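Local atomic coordinates of FMN Adenylyltransferase (Candida glabrata, PDB entry 3FWK), a protein that catalyses adenylyl transfer from ATP to FMN, forming FAD in the last step of flavin cofactor biosynthesis. Residues Ser19-Ile24 and Gln34-Ile39; Ser62-Gly67 and Pro108-Asp113; Leu239-Asn244 and His285-Pro290. One frame throughout, in Å; residues are numbered along the deposited sequence. Where two conformers were deposited one is given.

Interaction 1 (Ser19-Ile24 and Gln34-Ile39); sequences SSYLQI and QTQRAI
Thr-35 opens the contact by setting its branched end against the hydroxyl end of Tyr-21, in a helical hairpin whose two consecutive helices, 7-23 and 31-50, run at 137° with segment axes 9.7 Å apart. Thr-35 CB lies 3.1 Å from Tyr-21 OH, but each hydroxyl has its partner outside these segments: Tyr-21 OH bonds to Ser-207 on helix 202-212, and Thr-35 OG1 to Ile-31 O one turn back. The next residue, Gln-36, leans its CG on Tyr-21 CE2 while its extended chain carries the amide to the backbone of 21-24. Gln-36 NE2 spends both hydrogens, 3.0 Å from Tyr-21 O and 3.1 Å from Ile-24 O. The first bond is almost straight (167° at the hydrogen) and the second somewhat bent; both acceptors lie close to the amide plane, which fixes the amide's rotation. Tyr-21 O also receives Ile-24 N, so two donors grip that oxygen. Further on, Ile-39 touches both Tyr-21 and Leu-22. The Tyr-21 ring is swung opposite its backbone nitrogen (chi1 -169°), which brings CD2 within 3.5 Å of Ile-39 CD1, while Ile-39 CG2 rests 3.9 Å from Leu-22 CD2.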
loop_
_atom_site.group_PDB
_atom_site.type_symbol
_atom_site.label_atom_id
_atom_site.label_comp_id
_atom_site.label_asym_id
_atom_site.label_seq_id
_atom_site.Cartn_x
_atom_site.Cartn_y
_atom_site.Cartn_z
ATOM N N SER A 19 -0.127 16.859 3.732
ATOM C CA SER A 19 -0.551 18.124 4.310
ATOM C C SER A 19 -1.760 18.707 3.578
ATOM O O SER A 19 -2.681 19.242 4.200
ATOM C CB SER A 19 0.619 19.100 4.254
ATOM O OG SER A 19 1.670 18.738 5.112
ATOM N N SER A 20 -1.752 18.602 2.257
ATOM C CA SER A 20 -2.860 19.081 1.447
ATOM C C SER A 20 -4.116 18.286 1.772
ATOM O O SER A 20 -5.223 18.860 1.941
ATOM C CB SER A 20 -2.501 19.026 -0.042
ATOM O OG SER A 20 -3.577 19.471 -0.839
ATOM N N TYR A 21 -3.991 16.967 1.914
ATOM C CA TYR A 21 -5.164 16.174 2.273
ATOM C C TYR A 21 -5.733 16.607 3.641
ATOM O O TYR A 21 -6.960 16.736 3.821
ATOM C CB TYR A 21 -4.782 14.657 2.334
ATOM C CG TYR A 21 -6.009 13.770 2.450
ATOM C CD1 TYR A 21 -6.586 13.176 1.333
ATOM C CD2 TYR A 21 -6.623 13.553 3.702
ATOM C CE1 TYR A 21 -7.742 12.400 1.425
ATOM C CE2 TYR A 21 -7.772 12.820 3.809
ATOM C CZ TYR A 21 -8.338 12.248 2.694
ATOM O OH TYR A 21 -9.483 11.531 2.857
ATOM N N LEU A 22 -4.831 16.866 4.584
ATOM C CA LEU A 22 -5.231 17.303 5.932
ATOM C C LEU A 22 -5.903 18.662 5.938
ATOM O O LEU A 22 -6.624 18.981 6.888
ATOM C CB LEU A 22 -4.046 17.313 6.863
ATOM C CG LEU A 22 -3.549 15.910 7.236
ATOM C CD1 LEU A 22 -2.262 16.050 8.039
ATOM C CD2 LEU A 22 -4.589 15.169 8.086
ATOM N N GLN A 23 -5.710 19.434 4.874
ATOM C CA GLN A 23 -6.365 20.739 4.726
ATOM C C GLN A 23 -7.678 20.671 3.976
ATOM O O GLN A 23 -8.309 21.610 3.908
ATOM C CB GLN A 23 -5.405 21.695 4.018
ATOM C CG GLN A 23 -4.164 22.024 4.806
ATOM C CD GLN A 23 -3.059 22.635 3.937
ATOM O OE1 GLN A 23 -3.288 22.993 2.766
ATOM N NE2 GLN A 23 -1.849 22.738 4.503
ATOM N N ILE A 24 -8.131 19.542 3.482
ATOM C CA ILE A 24 -9.439 19.437 2.818
ATOM C C ILE A 24 -10.722 19.703 3.605
ATOM O O ILE A 24 -10.900 19.159 4.683
ATOM C CB ILE A 24 -9.692 18.013 2.182
ATOM C CG1 ILE A 24 -8.622 17.619 1.130
ATOM C CG2 ILE A 24 -11.125 17.896 1.573
ATOM C CD1 ILE A 24 -8.637 16.103 0.842
ATOM N N GLN A 34 -12.711 11.177 8.543
ATOM C CA GLN A 34 -12.231 9.972 9.182
ATOM C C GLN A 34 -10.791 9.620 8.722
ATOM O O GLN A 34 -9.965 9.180 9.516
ATOM C CB GLN A 34 -13.182 8.831 8.873
ATOM C CG GLN A 34 -12.878 7.527 9.607
ATOM C CD GLN A 34 -13.725 6.402 9.066
ATOM O OE1 GLN A 34 -13.638 6.053 7.895
ATOM N NE2 GLN A 34 -14.592 5.841 9.911
ATOM N N THR A 35 -10.531 9.836 7.440
ATOM C CA THR A 35 -9.193 9.603 6.878
ATOM C C THR A 35 -8.185 10.586 7.456
ATOM O O THR A 35 -7.057 10.214 7.769
ATOM C CB THR A 35 -9.238 9.674 5.333
ATOM O OG1 THR A 35 -10.249 8.798 4.856
ATOM C CG2 THR A 35 -7.887 9.305 4.732
ATOM N N GLN A 36 -8.577 11.861 7.599
ATOM C CA GLN A 36 -7.712 12.816 8.257
ATOM C C GLN A 36 -7.323 12.364 9.661
ATOM O O GLN A 36 -6.160 12.475 10.069
ATOM C CB GLN A 36 -8.351 14.230 8.290
ATOM C CG GLN A 36 -8.539 14.775 6.867
ATOM C CD GLN A 36 -9.379 16.027 6.798
ATOM O OE1 GLN A 36 -10.255 16.222 7.616
ATOM N NE2 GLN A 36 -9.158 16.857 5.799
ATOM N N ARG A 37 -8.316 11.915 10.430
ATOM C CA ARG A 37 -8.039 11.393 11.753
ATOM C C ARG A 37 -7.072 10.198 11.713
ATOM O O ARG A 37 -6.158 10.104 12.553
ATOM C CB ARG A 37 -9.347 11.019 12.467
ATOM C CG ARG A 37 -10.246 12.260 12.717
ATOM C CD ARG A 37 -11.465 11.903 13.631
ATOM N NE ARG A 37 -12.359 10.852 13.146
ATOM C CZ ARG A 37 -13.417 11.039 12.364
ATOM N NH1 ARG A 37 -13.654 12.238 11.835
ATOM N NH2 ARG A 37 -14.213 10.027 12.076
ATOM N N ALA A 38 -7.258 9.322 10.730
ATOM C CA ALA A 38 -6.380 8.150 10.608
ATOM C C ALA A 38 -4.952 8.591 10.266
ATOM O O ALA A 38 -3.979 8.017 10.806
ATOM C CB ALA A 38 -6.919 7.234 9.529
ATOM N N ILE A 39 -4.819 9.609 9.418
ATOM C CA ILE A 39 -3.480 10.167 9.114
ATOM C C ILE A 39 -2.810 10.710 10.347
ATOM O O ILE A 39 -1.626 10.467 10.609
ATOM C CB ILE A 39 -3.572 11.243 8.007
ATOM C CG1 ILE A 39 -3.990 10.622 6.681
ATOM C CG2 ILE A 39 -2.278 12.043 7.914
ATOM C CD1 ILE A 39 -4.467 11.644 5.624
#

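Interaction 2 (Ser62-Gly67 and Pro108-Asp113); sequences SFSYNG and PTVFID
Thr-109 presses its methyl CG2 against Tyr-65 CB at 3.5 Å, where two parallel strands of the Rossmann-like sheet of this alpha/beta enzyme pair. Strands 61-64 and 107-111 are joined by a beta-alpha-beta crossover through helix 69-86, and their short axes lie 32° apart in direction. Three backbone bonds set the parallel register: Phe-63 N to Pro-108 O at 3.0 Å, Val-110 N to Phe-63 O at 2.8 Å, and Tyr-65 N to Val-110 O at 2.9 Å. Phe-63 and Thr-109 occupy one face, Phe-63 meeting helix 69-86; Ser-64 and Val-110 occupy the other, toward helix 147-157. Beyond the strand the chain enters a glycine-containing loop (Asn-66, Gly-67) that resembles the phosphate-binding PP-loop of the PAPS reductase family, consistent with a nucleotide site here. Tyr-65 CG sits opposite the backbone nitrogen (chi1 -179°), turning the ring away from 108-113 toward helix 119-131, where OH bonds to Thr-128; Gly-67 N lies over the centre of that ring. Tyr-65 O is buried without a hydrogen-bond partner, and Phe-111 CB packs 3.4 Å from it. A water bridges the strand ends on the Ser-64 face: it lies 3.1 Å from Ser-64 OG, gives a weak bond to Val-110 O, and accepts Ile-112 N at 3.0 Å.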
loop_
_atom_site.group_PDB
_atom_site.type_symbol
_atom_site.label_atom_id
_atom_site.label_comp_id
_atom_site.label_asym_id
_atom_site.label_seq_id
_atom_site.Cartn_x
_atom_site.Cartn_y
_atom_site.Cartn_z
ATOM N N SER A 62 13.804 -1.126 8.283
ATOM C CA SER A 62 13.504 -1.457 6.891
ATOM C C SER A 62 11.990 -1.410 6.679
ATOM O O SER A 62 11.223 -1.562 7.617
ATOM C CB SER A 62 14.063 -2.822 6.529
ATOM O OG SER A 62 15.450 -2.741 6.231
ATOM N N PHE A 63 11.585 -1.158 5.446
ATOM C CA PHE A 63 10.193 -1.021 5.118
ATOM C C PHE A 63 9.746 -2.241 4.320
ATOM O O PHE A 63 10.303 -2.496 3.250
ATOM C CB PHE A 63 9.987 0.292 4.331
ATOM C CG PHE A 63 8.550 0.647 4.132
ATOM C CD1 PHE A 63 7.996 1.731 4.841
ATOM C CD2 PHE A 63 7.732 -0.088 3.290
ATOM C CE1 PHE A 63 6.669 2.068 4.718
ATOM C CE2 PHE A 63 6.371 0.238 3.154
ATOM C CZ PHE A 63 5.839 1.324 3.862
ATOM N N SER A 64 8.738 -2.988 4.796
ATOM C CA SER A 64 8.222 -4.118 4.034
ATOM C C SER A 64 7.174 -3.651 3.042
ATOM O O SER A 64 6.124 -3.163 3.442
ATOM C CB SER A 64 7.659 -5.193 4.979
ATOM O OG SER A 64 7.265 -6.313 4.185
ATOM N N TYR A 65 7.452 -3.787 1.760
ATOM C CA TYR A 65 6.620 -3.236 0.703
ATOM C C TYR A 65 6.245 -4.276 -0.307
ATOM O O TYR A 65 7.130 -4.878 -0.934
ATOM C CB TYR A 65 7.378 -2.098 -0.002
ATOM C CG TYR A 65 6.625 -1.408 -1.118
ATOM C CD1 TYR A 65 5.594 -0.517 -0.862
ATOM C CD2 TYR A 65 7.037 -1.607 -2.465
ATOM C CE1 TYR A 65 4.900 0.083 -1.892
ATOM C CE2 TYR A 65 6.399 -0.963 -3.489
ATOM C CZ TYR A 65 5.323 -0.140 -3.201
ATOM O OH TYR A 65 4.671 0.546 -4.202
ATOM N N ASN A 66 4.946 -4.473 -0.525
ATOM C CA ASN A 66 4.494 -5.517 -1.453
ATOM C C ASN A 66 3.674 -4.979 -2.604
ATOM O O ASN A 66 3.013 -5.772 -3.306
ATOM C CB ASN A 66 3.724 -6.604 -0.714
ATOM C CG ASN A 66 2.428 -6.076 -0.073
ATOM O OD1 ASN A 66 1.887 -5.042 -0.482
ATOM N ND2 ASN A 66 1.936 -6.776 0.955
ATOM N N GLY A 67 3.677 -3.660 -2.784
ATOM C CA GLY A 67 3.046 -3.018 -3.930
ATOM C C GLY A 67 1.543 -2.826 -3.834
ATOM O O GLY A 67 0.981 -2.118 -4.662
ATOM N N PRO A 108 15.826 1.585 2.661
ATOM C CA PRO A 108 15.874 0.135 2.675
ATOM C C PRO A 108 14.488 -0.481 2.708
ATOM O O PRO A 108 13.692 -0.191 3.606
ATOM C CB PRO A 108 16.700 -0.190 3.931
ATOM C CG PRO A 108 17.466 1.060 4.223
ATOM C CD PRO A 108 16.550 2.170 3.816
ATOM N N THR A 109 14.222 -1.324 1.727
ATOM C CA THR A 109 12.894 -1.864 1.472
ATOM C C THR A 109 13.028 -3.362 1.292
ATOM O O THR A 109 14.031 -3.808 0.717
ATOM C CB THR A 109 12.239 -1.165 0.253
ATOM O OG1 THR A 109 12.204 0.238 0.487
ATOM C CG2 THR A 109 10.874 -1.619 -0.051
ATOM N N VAL A 110 12.065 -4.128 1.765
ATOM C CA VAL A 110 12.060 -5.567 1.590
ATOM C C VAL A 110 10.727 -6.000 1.019
ATOM O O VAL A 110 9.663 -5.587 1.527
ATOM C CB VAL A 110 12.396 -6.327 2.913
ATOM C CG1 VAL A 110 11.586 -5.810 4.115
ATOM C CG2 VAL A 110 12.277 -7.832 2.765
ATOM N N PHE A 111 10.771 -6.854 -0.010
ATOM C CA PHE A 111 9.593 -7.464 -0.609
ATOM C C PHE A 111 9.774 -8.982 -0.504
ATOM O O PHE A 111 10.725 -9.538 -1.027
ATOM C CB PHE A 111 9.461 -7.012 -2.061
ATOM C CG PHE A 111 8.422 -7.762 -2.855
ATOM C CD1 PHE A 111 7.152 -8.053 -2.332
ATOM C CD2 PHE A 111 8.747 -8.238 -4.127
ATOM C CE1 PHE A 111 6.221 -8.777 -3.080
ATOM C CE2 PHE A 111 7.834 -8.959 -4.878
ATOM C CZ PHE A 111 6.570 -9.211 -4.366
ATOM N N ILE A 112 8.792 -9.653 0.103
ATOM C CA ILE A 112 8.759 -11.096 0.130
ATOM C C ILE A 112 8.022 -11.559 -1.124
ATOM O O ILE A 112 6.804 -11.420 -1.249
ATOM C CB ILE A 112 8.046 -11.605 1.423
ATOM C CG1 ILE A 112 8.725 -11.030 2.691
ATOM C CG2 ILE A 112 8.066 -13.125 1.447
ATOM C CD1 ILE A 112 10.219 -11.190 2.784
ATOM N N ASP A 113 8.791 -12.028 -2.097
ATOM C CA ASP A 113 8.273 -12.395 -3.403
ATOM C C ASP A 113 7.765 -13.820 -3.393
ATOM O O ASP A 113 8.191 -14.628 -2.582
ATOM C CB ASP A 113 9.410 -12.195 -4.430
ATOM C CG ASP A 113 8.946 -12.120 -5.879
ATOM O OD1 ASP A 113 7.722 -12.086 -6.130
ATOM O OD2 ASP A 113 9.835 -12.070 -6.767
HETATM O O HOH W 1 6.897 -7.714 1.475
#

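Interaction 3 (Leu239-Asn244 and His285-Pro290); sequences LRKDKN and HEDYYP
Arg-240 and Tyr-288 face each other between two backbone hydrogen bonds. Tyr-289 N donates to Leu-239 O at 2.9 Å, and Lys-241 N to Asp-287 O at 2.8 Å, the latter practically straight at 176°. Charged pairs flank this backbone link. Arg-240 bends at its third torsion (chi3 65°), which brings NH1 to Glu-286 OE1 at 3.1 Å; the carboxylate oxygen lies near the guanidinium plane, yet is approached from above its own plane, the two groups standing at 90°. Arg-240 NH2 reaches Asp-242 OD2 at 3.0 Å, so one arginine joins two acids. Asp-242 uses its other oxygen, OD1, to take Asn-244 N in an Asx turn. Lys-241 runs extended alongside Asp-287 and puts NZ 2.9 Å from Asp-287 OD2. The bond pattern is that of a lone antiparallel bridge, with Arg-240 and Tyr-288 its non-hydrogen-bonded pair; it ties the loop between helices 202-212 and 253-257 to the one after helix 275-282, at the surface. Water adds to the junction by accepting Asp-287 N at 2.9 Å, close to Lys-241 O and Glu-286 OE1. Outside the two segments, Tyr-289 OH is anchored by a hydrogen bond to Leu-248 N. Among nonpolar contacts, Lys-241 CG lies over one face of the Tyr-289 ring, 4.0 Å from CE2. Tyr-288 CE1 packs 3.7 Å from Arg-240 CB.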
loop_
_atom_site.group_PDB
_atom_site.type_symbol
_atom_site.label_atom_id
_atom_site.label_comp_id
_atom_site.label_asym_id
_atom_site.label_seq_id
_atom_site.Cartn_x
_atom_site.Cartn_y
_atom_site.Cartn_z
ATOM N N LEU A 239 -18.544 -6.135 -7.368
ATOM C CA LEU A 239 -18.318 -5.035 -8.305
ATOM C C LEU A 239 -18.676 -5.369 -9.736
ATOM O O LEU A 239 -18.442 -4.558 -10.631
ATOM C CB LEU A 239 -16.857 -4.558 -8.220
ATOM C CG LEU A 239 -16.439 -4.111 -6.804
ATOM C CD1 LEU A 239 -15.040 -3.591 -6.844
ATOM C CD2 LEU A 239 -17.400 -3.048 -6.223
ATOM N N ARG A 240 -19.271 -6.549 -9.974
ATOM C CA ARG A 240 -19.599 -6.897 -11.339
ATOM C C ARG A 240 -20.721 -6.028 -11.842
ATOM O O ARG A 240 -21.727 -5.837 -11.147
ATOM C CB ARG A 240 -19.971 -8.391 -11.412
ATOM C CG ARG A 240 -20.072 -8.909 -12.850
ATOM C CD ARG A 240 -20.437 -10.386 -12.902
ATOM N NE ARG A 240 -21.782 -10.591 -12.365
ATOM C CZ ARG A 240 -22.905 -10.457 -13.079
ATOM N NH1 ARG A 240 -22.859 -10.154 -14.378
ATOM N NH2 ARG A 240 -24.080 -10.634 -12.487
ATOM N N LYS A 241 -20.589 -5.520 -13.057
ATOM C CA LYS A 241 -21.642 -4.719 -13.659
ATOM C C LYS A 241 -22.700 -5.623 -14.183
ATOM O O LYS A 241 -22.456 -6.590 -14.875
ATOM C CB LYS A 241 -21.086 -3.880 -14.797
ATOM C CG LYS A 241 -20.100 -2.854 -14.301
ATOM C CD LYS A 241 -19.650 -1.927 -15.428
ATOM C CE LYS A 241 -18.567 -0.958 -15.004
ATOM N NZ LYS A 241 -18.002 -0.309 -16.269
ATOM N N ASP A 242 -23.937 -5.213 -13.926
ATOM C CA ASP A 242 -25.103 -6.001 -14.318
ATOM C C ASP A 242 -26.301 -5.049 -14.407
ATOM O O ASP A 242 -26.589 -4.348 -13.458
ATOM C CB ASP A 242 -25.369 -7.079 -13.272
ATOM C CG ASP A 242 -26.561 -7.973 -13.620
ATOM O OD1 ASP A 242 -27.498 -7.520 -14.322
ATOM O OD2 ASP A 242 -26.559 -9.134 -13.158
ATOM N N LYS A 243 -26.984 -5.054 -15.548
ATOM C CA LYS A 243 -28.152 -4.180 -15.771
ATOM C C LYS A 243 -29.209 -4.236 -14.659
ATOM O O LYS A 243 -29.883 -3.232 -14.392
ATOM C CB LYS A 243 -28.802 -4.509 -17.110
ATOM C CG LYS A 243 -28.007 -4.041 -18.316
ATOM C CD LYS A 243 -28.656 -4.493 -19.620
ATOM C CE LYS A 243 -28.353 -5.953 -19.921
ATOM N NZ LYS A 243 -29.249 -6.485 -20.988
ATOM N N ASN A 244 -29.336 -5.398 -14.013
ATOM C CA ASN A 244 -30.411 -5.665 -13.042
ATOM C C ASN A 244 -29.962 -5.678 -11.569
ATOM O O ASN A 244 -30.700 -6.127 -10.670
ATOM C CB ASN A 244 -31.112 -6.977 -13.396
ATOM C CG ASN A 244 -31.429 -7.093 -14.885
ATOM O OD1 ASN A 244 -31.918 -6.150 -15.507
ATOM N ND2 ASN A 244 -31.146 -8.256 -15.458
ATOM N N HIS A 285 -15.178 -12.184 -19.767
ATOM C CA HIS A 285 -16.377 -11.698 -20.510
ATOM C C HIS A 285 -17.351 -10.987 -19.554
ATOM O O HIS A 285 -18.575 -11.131 -19.661
ATOM C CB HIS A 285 -17.080 -12.845 -21.279
ATOM C CG HIS A 285 -16.164 -13.679 -22.133
ATOM N ND1 HIS A 285 -15.130 -13.147 -22.872
ATOM C CD2 HIS A 285 -16.152 -15.012 -22.381
ATOM C CE1 HIS A 285 -14.518 -14.117 -23.540
ATOM N NE2 HIS A 285 -15.110 -15.259 -23.247
ATOM N N GLU A 286 -16.813 -10.231 -18.611
ATOM C CA GLU A 286 -17.629 -9.485 -17.645
ATOM C C GLU A 286 -16.916 -8.199 -17.370
ATOM O O GLU A 286 -15.696 -8.141 -17.507
ATOM C CB GLU A 286 -17.782 -10.234 -16.324
ATOM C CG GLU A 286 -18.542 -11.535 -16.388
ATOM C CD GLU A 286 -20.049 -11.399 -16.658
ATOM O OE1 GLU A 286 -20.643 -10.299 -16.489
ATOM O OE2 GLU A 286 -20.670 -12.436 -17.013
ATOM N N ASP A 287 -17.658 -7.174 -16.959
ATOM C CA ASP A 287 -16.993 -5.942 -16.622
ATOM C C ASP A 287 -17.264 -5.595 -15.172
ATOM O O ASP A 287 -18.269 -6.054 -14.598
ATOM C CB ASP A 287 -17.457 -4.815 -17.538
ATOM C CG ASP A 287 -16.504 -3.618 -17.541
ATOM O OD1 ASP A 287 -15.293 -3.764 -17.335
ATOM O OD2 ASP A 287 -16.986 -2.505 -17.794
ATOM N N TYR A 288 -16.352 -4.837 -14.583
ATOM C CA TYR A 288 -16.395 -4.533 -13.158
ATOM C C TYR A 288 -16.172 -3.083 -12.910
ATOM O O TYR A 288 -15.399 -2.461 -13.621
ATOM C CB TYR A 288 -15.282 -5.314 -12.414
ATOM C CG TYR A 288 -15.468 -6.821 -12.456
ATOM C CD1 TYR A 288 -16.084 -7.493 -11.396
ATOM C CD2 TYR A 288 -15.103 -7.553 -13.593
ATOM C CE1 TYR A 288 -16.325 -8.859 -11.463
ATOM C CE2 TYR A 288 -15.323 -8.911 -13.668
ATOM C CZ TYR A 288 -15.960 -9.554 -12.613
ATOM O OH TYR A 288 -16.211 -10.906 -12.670
ATOM N N TYR A 289 -16.830 -2.537 -11.893
ATOM C CA TYR A 289 -16.411 -1.245 -11.365
ATOM C C TYR A 289 -14.999 -1.366 -10.800
ATOM O O TYR A 289 -14.601 -2.448 -10.331
ATOM C CB TYR A 289 -17.314 -0.845 -10.201
ATOM C CG TYR A 289 -18.715 -0.506 -10.576
ATOM C CD1 TYR A 289 -19.056 0.821 -10.922
ATOM C CD2 TYR A 289 -19.731 -1.463 -10.513
ATOM C CE1 TYR A 289 -20.367 1.160 -11.222
ATOM C CE2 TYR A 289 -21.064 -1.117 -10.812
ATOM C CZ TYR A 289 -21.354 0.190 -11.169
ATOM O OH TYR A 289 -22.659 0.568 -11.457
ATOM N N PRO A 290 -14.225 -0.277 -10.789
ATOM C CA PRO A 290 -12.922 -0.356 -10.149
ATOM C C PRO A 290 -13.046 -0.590 -8.656
ATOM O O PRO A 290 -14.096 -0.352 -8.037
ATOM C CB PRO A 290 -12.254 1.003 -10.458
ATOM C CG PRO A 290 -13.366 1.889 -10.834
ATOM C CD PRO A 290 -14.503 1.042 -11.380
HETATM O O HOH W 2 -20.511 -7.550 -16.584
#

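How the interactions relate
None of the three contacts touches another. Interactions 1 and 2 lie closest, their centres 25 Å apart and nearest atoms about 13 Å, on opposite sides of the chain's centre; helix 31-50 and strand 61-64 follow one another in sequence and so connect them. Interaction 3 is the peripheral one, its centre about 25 Å from the chain's centre, against about 17 Å and 11 Å for the centres of interactions 1 and 2. The loop of interaction 2 resembles a nucleotide-binding PP-loop, so of the three it is the one probably closest to the nucleotide site. The bound glucose meets Lys-53, Trp-54, Lys-162 and Tyr-192, none of them in these segments; Lys-162 directly precedes strand 163-165, which pairs with strand 61-64.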